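Local coordinates for protein putative dehydratase (Mesorhizobium loti, PDB 2POZ) that is of unknown precise function but probably acts as a lyase, as a dehydratase-like member of the mandelate racemase/muconate lactonizing enzyme family, at residues V8-K14 and Y378-C383; N129-G133 and A144-P148; F158-A162 and A185-V189; H171-M177 and S207-T211. One frame throughout, in Å; residues are numbered along the deposited sequence.

Interaction 1: residues V8-K14 and Y378-C383; sequences VNIYLLK and YLWASC
Two successive amides of strand 379-383 grip one carbonyl of strand 8-12: Trp380 N reaches Ile10 O at 2.6 Å, in the carbonyl plane, and Ala381 N reaches Ile10 O at 3.2 Å with its donor tilted slightly from that plane. Two residues facing one make a classic beta bulge, and the register slips there by one. Away from it the antiparallel pairing is regular, with Val8 and Cys383 bonded in both directions and Ile10 N donating to Ala381 O, while beyond the bulge Leu12 N donates to Tyr378 O. On the face covered by helix 45-59, Ile10 CD1 packs on the small Ala381 CB. On the other, Leu379 CD1 lies over the Tyr11 ring, 4.1 Å from its centroid, a CH-pi contact. Leu12 and Trp380 run side by side, Leu12 CD2 touching Trp380 CD1 at 3.8 Å; Trp380 also packs on Trp380 of a neighbouring subunit. Tyr378 holds CG anti to its carbonyl carbon (chi1 -61°), which lays the ring along Leu13 and Lys14: CD2 meets Leu13 CG at 3.9 Å, Lys14 N lies over one face, and the OH shares a water with Lys14 O. Cut back to alanine, Tyr378 is likely to leave that water without its phenol partner and a gap beside Leu13. Pairing strand 379-383 with strand 5-12 completes the four-stranded antiparallel sheet of the N-terminal domain found in enolase-superfamily proteins.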
# COMPACT_ATOMS: atom_id res chain seq x y z
N VAL A 8 19.24 -41.06 22.84
CA VAL A 8 18.97 -39.66 23.18
C VAL A 8 18.41 -39.60 24.60
O VAL A 8 17.40 -40.24 24.89
CB VAL A 8 17.93 -39.01 22.22
CG1 VAL A 8 17.68 -37.57 22.64
CG2 VAL A 8 18.42 -39.07 20.77
N ASN A 9 19.06 -38.84 25.46
CA ASN A 9 18.61 -38.68 26.84
C ASN A 9 18.05 -37.27 27.02
O ASN A 9 18.62 -36.30 26.52
CB ASN A 9 19.77 -38.89 27.83
CG ASN A 9 20.12 -40.36 28.02
OD1 ASN A 9 21.22 -40.69 28.45
ND2 ASN A 9 19.18 -41.25 27.72
N ILE A 10 16.93 -37.18 27.73
CA ILE A 10 16.28 -35.91 27.99
C ILE A 10 16.27 -35.64 29.48
O ILE A 10 15.82 -36.47 30.27
CB ILE A 10 14.84 -35.93 27.46
CG1 ILE A 10 14.85 -36.25 25.96
CG2 ILE A 10 14.16 -34.58 27.71
CD1 ILE A 10 13.57 -36.86 25.46
N TYR A 11 16.75 -34.46 29.86
CA TYR A 11 16.85 -34.06 31.26
C TYR A 11 15.99 -32.84 31.54
O TYR A 11 16.03 -31.86 30.79
CB TYR A 11 18.31 -33.73 31.58
CG TYR A 11 19.29 -34.84 31.23
CD1 TYR A 11 19.67 -35.79 32.18
CD2 TYR A 11 19.80 -34.97 29.93
CE1 TYR A 11 20.54 -36.84 31.85
CE2 TYR A 11 20.67 -36.02 29.59
CZ TYR A 11 21.03 -36.95 30.56
OH TYR A 11 21.87 -37.99 30.24
N LEU A 12 15.19 -32.91 32.61
CA LEU A 12 14.34 -31.81 33.02
C LEU A 12 14.86 -31.41 34.40
O LEU A 12 14.48 -31.98 35.41
CB LEU A 12 12.88 -32.25 33.10
CG LEU A 12 11.85 -31.24 33.61
CD1 LEU A 12 11.97 -29.91 32.87
CD2 LEU A 12 10.45 -31.82 33.44
N LEU A 13 15.74 -30.42 34.43
CA LEU A 13 16.34 -29.99 35.68
C LEU A 13 15.50 -29.08 36.57
O LEU A 13 14.54 -28.45 36.14
CB LEU A 13 17.66 -29.26 35.42
CG LEU A 13 18.95 -30.03 35.14
CD1 LEU A 13 18.81 -30.84 33.87
CD2 LEU A 13 20.10 -29.04 35.03
N LYS A 14 15.90 -29.06 37.83
CA LYS A 14 15.33 -28.18 38.83
C LYS A 14 16.61 -27.46 39.19
O LYS A 14 17.48 -28.04 39.83
CB LYS A 14 14.80 -28.94 40.05
CG LYS A 14 14.20 -28.01 41.10
CD LYS A 14 13.69 -28.74 42.34
CE LYS A 14 14.84 -29.13 43.27
NZ LYS A 14 14.34 -29.63 44.58
N TYR A 378 18.26 -35.86 37.05
CA TYR A 378 17.14 -35.23 36.38
C TYR A 378 16.73 -35.88 35.06
O TYR A 378 15.91 -35.33 34.31
CB TYR A 378 17.46 -33.74 36.21
CG TYR A 378 17.67 -33.05 37.54
CD1 TYR A 378 16.59 -32.80 38.40
CD2 TYR A 378 18.95 -32.73 37.99
CE1 TYR A 378 16.80 -32.25 39.68
CE2 TYR A 378 19.16 -32.18 39.25
CZ TYR A 378 18.08 -31.94 40.09
OH TYR A 378 18.30 -31.41 41.34
N LEU A 379 17.29 -37.05 34.78
CA LEU A 379 16.96 -37.80 33.57
C LEU A 379 15.44 -37.92 33.56
O LEU A 379 14.86 -38.41 34.52
CB LEU A 379 17.60 -39.19 33.62
CG LEU A 379 17.40 -40.09 32.40
CD1 LEU A 379 18.01 -39.43 31.15
CD2 LEU A 379 18.06 -41.44 32.66
N TRP A 380 14.81 -37.49 32.48
CA TRP A 380 13.35 -37.52 32.37
C TRP A 380 12.88 -38.58 31.37
O TRP A 380 11.78 -39.12 31.49
CB TRP A 380 12.86 -36.14 31.93
CG TRP A 380 11.38 -35.95 31.97
CD1 TRP A 380 10.61 -35.63 33.07
CD2 TRP A 380 10.48 -35.99 30.86
NE1 TRP A 380 9.30 -35.48 32.70
CE2 TRP A 380 9.19 -35.69 31.35
CE3 TRP A 380 10.64 -36.26 29.49
CZ2 TRP A 380 8.06 -35.65 30.52
CZ3 TRP A 380 9.53 -36.21 28.66
CH2 TRP A 380 8.25 -35.91 29.18
N ALA A 381 13.69 -38.87 30.37
CA ALA A 381 13.34 -39.88 29.38
C ALA A 381 14.57 -40.32 28.62
O ALA A 381 15.51 -39.54 28.45
CB ALA A 381 12.27 -39.35 28.42
N SER A 382 14.56 -41.56 28.16
CA SER A 382 15.65 -42.15 27.39
C SER A 382 15.08 -42.83 26.16
O SER A 382 14.09 -43.54 26.26
CB SER A 382 16.41 -43.19 28.23
OG SER A 382 17.12 -42.57 29.28
N CYS A 383 15.69 -42.60 25.01
CA CYS A 383 15.23 -43.20 23.76
C CYS A 383 16.39 -43.94 23.11
O CYS A 383 17.43 -43.33 22.82
CB CYS A 383 14.71 -42.12 22.80
SG CYS A 383 13.69 -40.85 23.58
O HOH W 1 18.83 -28.53 42.30

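Interaction 2: residues N129-G133 and A144-P148; sequences NGWYG and AVERP
Trp131 spreads its indole against residues 144-148, on the way into and along helix 146-150. A chi1 of 48°, with CG lodged between backbone N and carbonyl carbon, turns it there. Carbon CE3 comes 3.4 Å from Ala144 O and 3.6 Å from Ala144 CB, the methyl lying at the indole edge, in plane. Further round the ring, CZ3 touches Val145 CG1 at 3.6 Å, and Pro148 CG meets Trp131 CG at 3.9 Å. Compact apolar groups suit these places, fitting flush against a rigid ring. Tyr132 CD2 lies over one indole face, and Tyr132 OH donates to Asn129 OD1 at 3.0 Å; Gly130 N is that oxygen's second donor, and Glu332 holds Asn129 ND2. Weak bonds tie Trp131 NE1 to the Lys157 and Ala128 carbonyls. Were the indole lost to an alanine, Val145 and Pro148 would probably face a gap and Tyr132 lose its support. The contact packs the loop after strand 123-128 on helix 146-150, ahead of strand 155-158 in the barrel domain. A water donates to Trp131 O at 2.8 Å and to Ala144 O at 2.6 Å. No direct hydrogen bond joins the segments, so cohesion rests on apolar fit around the indole, with one water bridging two carbonyls.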
# COMPACT_ATOMS: atom_id res chain seq x y z
N ASN A 129 20.91 -8.99 33.45
CA ASN A 129 19.47 -9.11 33.63
C ASN A 129 19.30 -9.95 34.90
O ASN A 129 20.28 -10.47 35.44
CB ASN A 129 18.83 -9.83 32.44
CG ASN A 129 17.33 -9.57 32.33
OD1 ASN A 129 16.70 -9.09 33.27
ND2 ASN A 129 16.76 -9.90 31.17
N GLY A 130 18.06 -10.08 35.37
CA GLY A 130 17.78 -10.88 36.55
C GLY A 130 18.33 -10.37 37.88
O GLY A 130 18.39 -11.12 38.86
N TRP A 131 18.70 -9.10 37.93
CA TRP A 131 19.26 -8.52 39.16
C TRP A 131 18.23 -7.79 40.01
O TRP A 131 18.58 -7.20 41.04
CB TRP A 131 20.38 -7.54 38.79
CG TRP A 131 19.99 -6.56 37.70
CD1 TRP A 131 20.09 -6.76 36.35
CD2 TRP A 131 19.38 -5.27 37.87
NE1 TRP A 131 19.58 -5.68 35.67
CE2 TRP A 131 19.14 -4.75 36.58
CE3 TRP A 131 19.02 -4.50 38.99
CZ2 TRP A 131 18.55 -3.50 36.37
CZ3 TRP A 131 18.43 -3.26 38.78
CH2 TRP A 131 18.20 -2.77 37.48
N TYR A 132 16.96 -7.83 39.61
CA TYR A 132 15.89 -7.13 40.32
C TYR A 132 14.73 -8.06 40.69
O TYR A 132 13.58 -7.64 40.79
CB TYR A 132 15.37 -6.00 39.43
CG TYR A 132 15.01 -6.48 38.04
CD1 TYR A 132 13.71 -6.89 37.74
CD2 TYR A 132 16.00 -6.63 37.06
CE1 TYR A 132 13.40 -7.45 36.50
CE2 TYR A 132 15.70 -7.19 35.82
CZ TYR A 132 14.40 -7.60 35.54
OH TYR A 132 14.10 -8.18 34.33
N GLY A 133 15.05 -9.33 40.90
CA GLY A 133 14.05 -10.34 41.22
C GLY A 133 13.03 -10.07 42.30
O GLY A 133 11.92 -10.60 42.24
N ALA A 144 19.07 -2.42 43.95
CA ALA A 144 19.35 -3.58 43.12
C ALA A 144 20.44 -3.41 42.05
O ALA A 144 21.06 -4.40 41.66
CB ALA A 144 18.06 -4.06 42.46
N VAL A 145 20.68 -2.19 41.59
CA VAL A 145 21.71 -1.98 40.55
C VAL A 145 23.12 -2.15 41.10
O VAL A 145 24.06 -2.44 40.36
CB VAL A 145 21.63 -0.56 39.92
CG1 VAL A 145 20.21 -0.24 39.47
CG2 VAL A 145 22.15 0.49 40.91
N GLU A 146 23.27 -1.99 42.41
CA GLU A 146 24.57 -2.09 43.06
C GLU A 146 25.38 -3.36 42.77
O GLU A 146 26.55 -3.27 42.42
CB GLU A 146 24.41 -1.92 44.57
CG GLU A 146 24.16 -0.48 45.00
CD GLU A 146 23.65 -0.39 46.43
OE1 GLU A 146 24.11 -1.19 47.28
OE2 GLU A 146 22.78 0.47 46.70
N ARG A 147 24.76 -4.53 42.91
CA ARG A 147 25.51 -5.77 42.66
C ARG A 147 26.01 -5.90 41.22
O ARG A 147 27.22 -6.07 40.99
CB ARG A 147 24.67 -6.99 43.04
CG ARG A 147 25.40 -8.31 42.81
CD ARG A 147 24.56 -9.51 43.17
NE ARG A 147 25.03 -10.72 42.49
CZ ARG A 147 25.02 -10.89 41.17
NH1 ARG A 147 24.56 -9.94 40.37
NH2 ARG A 147 25.47 -12.03 40.65
N PRO A 148 25.11 -5.84 40.22
CA PRO A 148 25.64 -5.97 38.86
C PRO A 148 26.70 -4.92 38.51
O PRO A 148 27.69 -5.23 37.84
CB PRO A 148 24.38 -5.88 37.98
CG PRO A 148 23.43 -5.08 38.82
CD PRO A 148 23.65 -5.66 40.20
O HOH W 2 20.84 -6.80 42.71

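Interaction 3: residues F158-A162 and A185-V189; sequences FYPLA and AYRRV
Its chain stretched straight past CG, with chi1 at -73° setting the direction, Arg188 carries its guanidinium from helix 179-196 across to the carbonyls of Pro160 and Ala162. Phe158 takes chi1 near +60°, so that its ring, tucked over its own backbone, turns toward the same helix. There Val189 CA lies at the ring edge, in plane, 3.9 Å from Phe158 CE1. At the arginine end, Arg188 NH1 donates to Pro160 O at 2.8 Å, from well above that carbonyl's plane, and to Ala162 O at 2.8 Å, in the carbonyl plane and on a lone pair. Arg188 NH2 also donates to Ala162 O, at 3.0 Å. Two nitrogens thus hold one oxygen end-on, and both carbonyl oxygens lie in or near the guanidinium plane. Strand 155-158, helix 179-196 and the parallel strand 201-205 form a beta-alpha-beta crossover of the TIM-barrel domain, and this contact ties the loop after the first strand to the connecting helix. A long cationic side chain suits the site because it can span from helix to loop and satisfy backbone oxygens in a buried setting; a salt bridge from NH2 to Asp136 probably balances its charge. Smaller groups fill in beside it. Val189 CG2 rests on Pro160 CB at 3.7 Å, their side chains obliquely set. Ala185, a residue short enough to let the loop come close, has its CB against Leu161 CD2 at 3.8 Å and Pro160 O at 3.6 Å. Phe218 of helix 212-222 also packs on Ala185 and Val189.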
# COMPACT_ATOMS: atom_id res chain seq x y z
N PHE A 158 16.01 -4.38 32.52
CA PHE A 158 15.04 -4.68 33.57
C PHE A 158 13.60 -4.47 33.12
O PHE A 158 13.32 -3.72 32.18
CB PHE A 158 15.33 -3.84 34.82
CG PHE A 158 15.28 -2.35 34.59
CD1 PHE A 158 14.23 -1.60 35.10
CD2 PHE A 158 16.28 -1.70 33.87
CE1 PHE A 158 14.17 -0.21 34.91
CE2 PHE A 158 16.24 -0.32 33.67
CZ PHE A 158 15.18 0.43 34.19
N TYR A 159 12.69 -5.17 33.79
CA TYR A 159 11.25 -5.12 33.53
C TYR A 159 10.67 -4.24 34.63
O TYR A 159 10.66 -4.63 35.80
CB TYR A 159 10.69 -6.55 33.61
CG TYR A 159 9.20 -6.68 33.44
CD1 TYR A 159 8.58 -6.41 32.22
CD2 TYR A 159 8.40 -7.09 34.51
CE1 TYR A 159 7.20 -6.55 32.06
CE2 TYR A 159 7.02 -7.24 34.36
CZ TYR A 159 6.43 -6.97 33.13
OH TYR A 159 5.07 -7.14 32.98
N PRO A 160 10.18 -3.04 34.29
CA PRO A 160 9.62 -2.13 35.29
C PRO A 160 8.12 -2.20 35.53
O PRO A 160 7.58 -1.41 36.31
CB PRO A 160 10.02 -0.77 34.75
CG PRO A 160 9.74 -0.95 33.28
CD PRO A 160 10.32 -2.36 32.99
N LEU A 161 7.44 -3.14 34.88
CA LEU A 161 5.99 -3.23 35.01
C LEU A 161 5.45 -4.31 35.96
O LEU A 161 4.24 -4.54 35.99
CB LEU A 161 5.37 -3.42 33.61
CG LEU A 161 5.83 -2.47 32.49
CD1 LEU A 161 5.12 -2.82 31.17
CD2 LEU A 161 5.54 -1.02 32.90
N ALA A 162 6.31 -4.95 36.74
CA ALA A 162 5.84 -6.01 37.64
C ALA A 162 4.94 -5.48 38.76
O ALA A 162 5.16 -4.40 39.30
CB ALA A 162 7.03 -6.77 38.25
N ALA A 185 5.83 2.71 37.74
CA ALA A 185 6.69 2.10 36.72
C ALA A 185 7.73 3.14 36.30
O ALA A 185 8.91 2.83 36.17
CB ALA A 185 5.85 1.68 35.52
N TYR A 186 7.27 4.36 36.08
CA TYR A 186 8.15 5.44 35.68
C TYR A 186 9.21 5.74 36.75
O TYR A 186 10.38 5.96 36.42
CB TYR A 186 7.35 6.71 35.39
CG TYR A 186 8.23 7.93 35.25
CD1 TYR A 186 8.99 8.14 34.11
CD2 TYR A 186 8.33 8.86 36.29
CE1 TYR A 186 9.85 9.24 34.00
CE2 TYR A 186 9.18 9.96 36.20
CZ TYR A 186 9.93 10.15 35.06
OH TYR A 186 10.76 11.24 34.98
N ARG A 187 8.79 5.75 38.01
CA ARG A 187 9.71 6.03 39.11
C ARG A 187 10.76 4.94 39.23
O ARG A 187 11.90 5.21 39.62
CB ARG A 187 8.94 6.16 40.43
CG ARG A 187 8.00 7.37 40.47
CD ARG A 187 8.76 8.68 40.35
NE ARG A 187 7.88 9.81 40.09
CZ ARG A 187 8.30 11.06 39.90
NH1 ARG A 187 9.60 11.35 39.95
NH2 ARG A 187 7.42 12.02 39.65
N ARG A 188 10.38 3.70 38.91
CA ARG A 188 11.33 2.60 38.97
C ARG A 188 12.43 2.81 37.94
O ARG A 188 13.62 2.62 38.23
CB ARG A 188 10.63 1.26 38.70
CG ARG A 188 9.74 0.75 39.81
CD ARG A 188 8.98 -0.48 39.33
NE ARG A 188 8.24 -1.16 40.39
CZ ARG A 188 7.23 -2.00 40.16
NH1 ARG A 188 6.85 -2.25 38.92
NH2 ARG A 188 6.63 -2.61 41.18
N VAL A 189 12.05 3.22 36.73
CA VAL A 189 13.03 3.45 35.67
C VAL A 189 13.94 4.62 36.07
O VAL A 189 15.16 4.56 35.91
CB VAL A 189 12.34 3.76 34.31
CG1 VAL A 189 13.39 4.00 33.23
CG2 VAL A 189 11.45 2.59 33.91

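Interaction 4: residues H171-M177 and S207-T211; sequences HVTRRSM and SGGLT
Arg175 meets Leu210 from a left-handed backbone conformation, phi 50°, and Arg174 before it is left-handed too, an uncommon pair for residues with side chains. The tight bend brings Arg175 CA to 4.0 Å from Leu210 CA. It also turns Arg175 O toward Thr211, whose N makes only a weak hydrogen bond to it at 3.5 Å. A water does better, donating to Arg175 O at 2.7 Å and to Thr211 OG1 at 2.6 Å; Thr211 OG1 is also bonded to Asp213. Leu210, with chi1 at -46° placing CG beside its backbone N, suits its place because its CD2 branch touches both Val172 CG1, at 3.9 Å, and CG of Met177, a selenomethionine, at 3.7 Å. Gly208 turns the chain ahead of it at backbone angles that would press a beta carbon against the preceding carbonyl. The contact joins the loops leading into helices 179-196 and 212-222 of the barrel domain. The chemistry is divided: an apolar core around Leu210, a carbonyl satisfied through water, and polar groups turned outward, Arg175 NH1 bonding Glu298 O of a neighbouring subunit and Ser207 O bonding Lys83 NZ of another, which probably helps join the subunits.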
# COMPACT_ATOMS: atom_id res chain seq x y z
N HIS A 171 3.91 -10.49 36.02
CA HIS A 171 3.77 -9.63 34.85
C HIS A 171 2.43 -8.89 34.83
O HIS A 171 1.52 -9.18 35.62
CB HIS A 171 3.88 -10.44 33.55
CG HIS A 171 5.26 -10.97 33.29
ND1 HIS A 171 5.76 -12.10 33.90
CD2 HIS A 171 6.24 -10.51 32.48
CE1 HIS A 171 6.99 -12.32 33.48
NE2 HIS A 171 7.31 -11.36 32.62
N VAL A 172 2.31 -7.96 33.89
CA VAL A 172 1.10 -7.17 33.72
C VAL A 172 -0.10 -8.07 33.44
O VAL A 172 0.00 -9.07 32.71
CB VAL A 172 1.25 -6.20 32.53
CG1 VAL A 172 -0.10 -5.56 32.21
CG2 VAL A 172 2.28 -5.12 32.85
N THR A 173 -1.23 -7.72 34.02
CA THR A 173 -2.46 -8.47 33.80
C THR A 173 -3.34 -7.72 32.80
O THR A 173 -3.58 -6.52 32.94
CB THR A 173 -3.23 -8.69 35.13
OG1 THR A 173 -2.52 -9.63 35.94
CG2 THR A 173 -4.64 -9.23 34.84
N ARG A 174 -3.80 -8.45 31.79
CA ARG A 174 -4.67 -7.92 30.75
C ARG A 174 -4.24 -6.56 30.16
O ARG A 174 -5.07 -5.69 29.91
CB ARG A 174 -6.11 -7.84 31.29
CG ARG A 174 -6.64 -9.21 31.76
CD ARG A 174 -8.08 -9.13 32.25
NE ARG A 174 -8.19 -8.87 33.69
CZ ARG A 174 -7.97 -9.77 34.64
NH1 ARG A 174 -7.63 -11.01 34.34
NH2 ARG A 174 -8.13 -9.43 35.91
N ARG A 175 -2.94 -6.41 29.94
CA ARG A 175 -2.37 -5.20 29.35
C ARG A 175 -2.85 -3.93 30.04
O ARG A 175 -2.96 -2.88 29.40
CB ARG A 175 -2.74 -5.11 27.87
CG ARG A 175 -2.39 -6.34 27.04
CD ARG A 175 -3.05 -6.27 25.67
NE ARG A 175 -2.80 -7.47 24.88
CZ ARG A 175 -3.45 -7.79 23.77
NH1 ARG A 175 -4.41 -6.99 23.31
NH2 ARG A 175 -3.15 -8.91 23.12
N SER A 176 -3.11 -4.01 31.34
CA SER A 176 -3.63 -2.87 32.08
C SER A 176 -2.99 -2.63 33.44
O SER A 176 -2.67 -3.57 34.16
CB SER A 176 -5.14 -3.02 32.28
OG SER A 176 -5.80 -3.24 31.06
N MSE A 177 -2.84 -1.36 33.79
CA MSE A 177 -2.28 -0.96 35.08
C MSE A 177 -2.96 0.34 35.48
O MSE A 177 -3.31 1.14 34.62
CB MSE A 177 -0.78 -0.71 34.98
CG MSE A 177 0.03 -1.87 34.49
SE MSE A 177 1.88 -1.33 34.40
CE MSE A 177 1.67 0.28 33.36
N SER A 207 8.09 -6.62 28.01
CA SER A 207 7.55 -7.98 27.91
C SER A 207 6.09 -8.00 27.48
O SER A 207 5.28 -8.70 28.08
CB SER A 207 7.71 -8.69 29.26
OG SER A 207 7.60 -10.10 29.14
N GLY A 208 5.75 -7.23 26.45
CA GLY A 208 4.38 -7.20 25.97
C GLY A 208 3.70 -5.85 26.16
O GLY A 208 2.82 -5.48 25.37
N GLY A 209 4.10 -5.13 27.20
CA GLY A 209 3.54 -3.81 27.48
C GLY A 209 2.07 -3.76 27.84
O GLY A 209 1.49 -4.71 28.38
N LEU A 210 1.46 -2.62 27.54
CA LEU A 210 0.05 -2.39 27.82
C LEU A 210 -0.64 -2.25 26.46
O LEU A 210 -0.17 -2.80 25.47
CB LEU A 210 -0.10 -1.10 28.61
CG LEU A 210 0.87 -0.92 29.79
CD1 LEU A 210 0.67 0.48 30.37
CD2 LEU A 210 0.63 -1.99 30.84
N THR A 211 -1.76 -1.52 26.43
CA THR A 211 -2.42 -1.29 25.16
C THR A 211 -1.54 -0.26 24.45
O THR A 211 -0.73 0.42 25.09
CB THR A 211 -3.86 -0.74 25.34
OG1 THR A 211 -3.88 0.27 26.36
CG2 THR A 211 -4.80 -1.87 25.74
O HOH W 3 -3.58 -0.32 28.87

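Interaction 1 joins the two ends of the chain in the antiparallel sheet of the N-terminal domain, and along the sequence it encloses the other three. Those belong to the barrel domain, with centres 32 to 37 Å from that of interaction 1. Interaction 2 closes before interaction 3 opens, their centres about 13 Å apart; they touch where Tyr132 and Trp131 pack on Phe158 at the end of strand 155-158. Interactions 3 and 4 alternate along the sequence, their centres about 12 Å apart, and meet through Tyr159 and Leu161, which reach Val172, His171 and Ser207 between them. A continuous run of packing therefore links successive loops of the barrel, while strand 379-383 lies in the N-terminal sheet, with no touch to the other three.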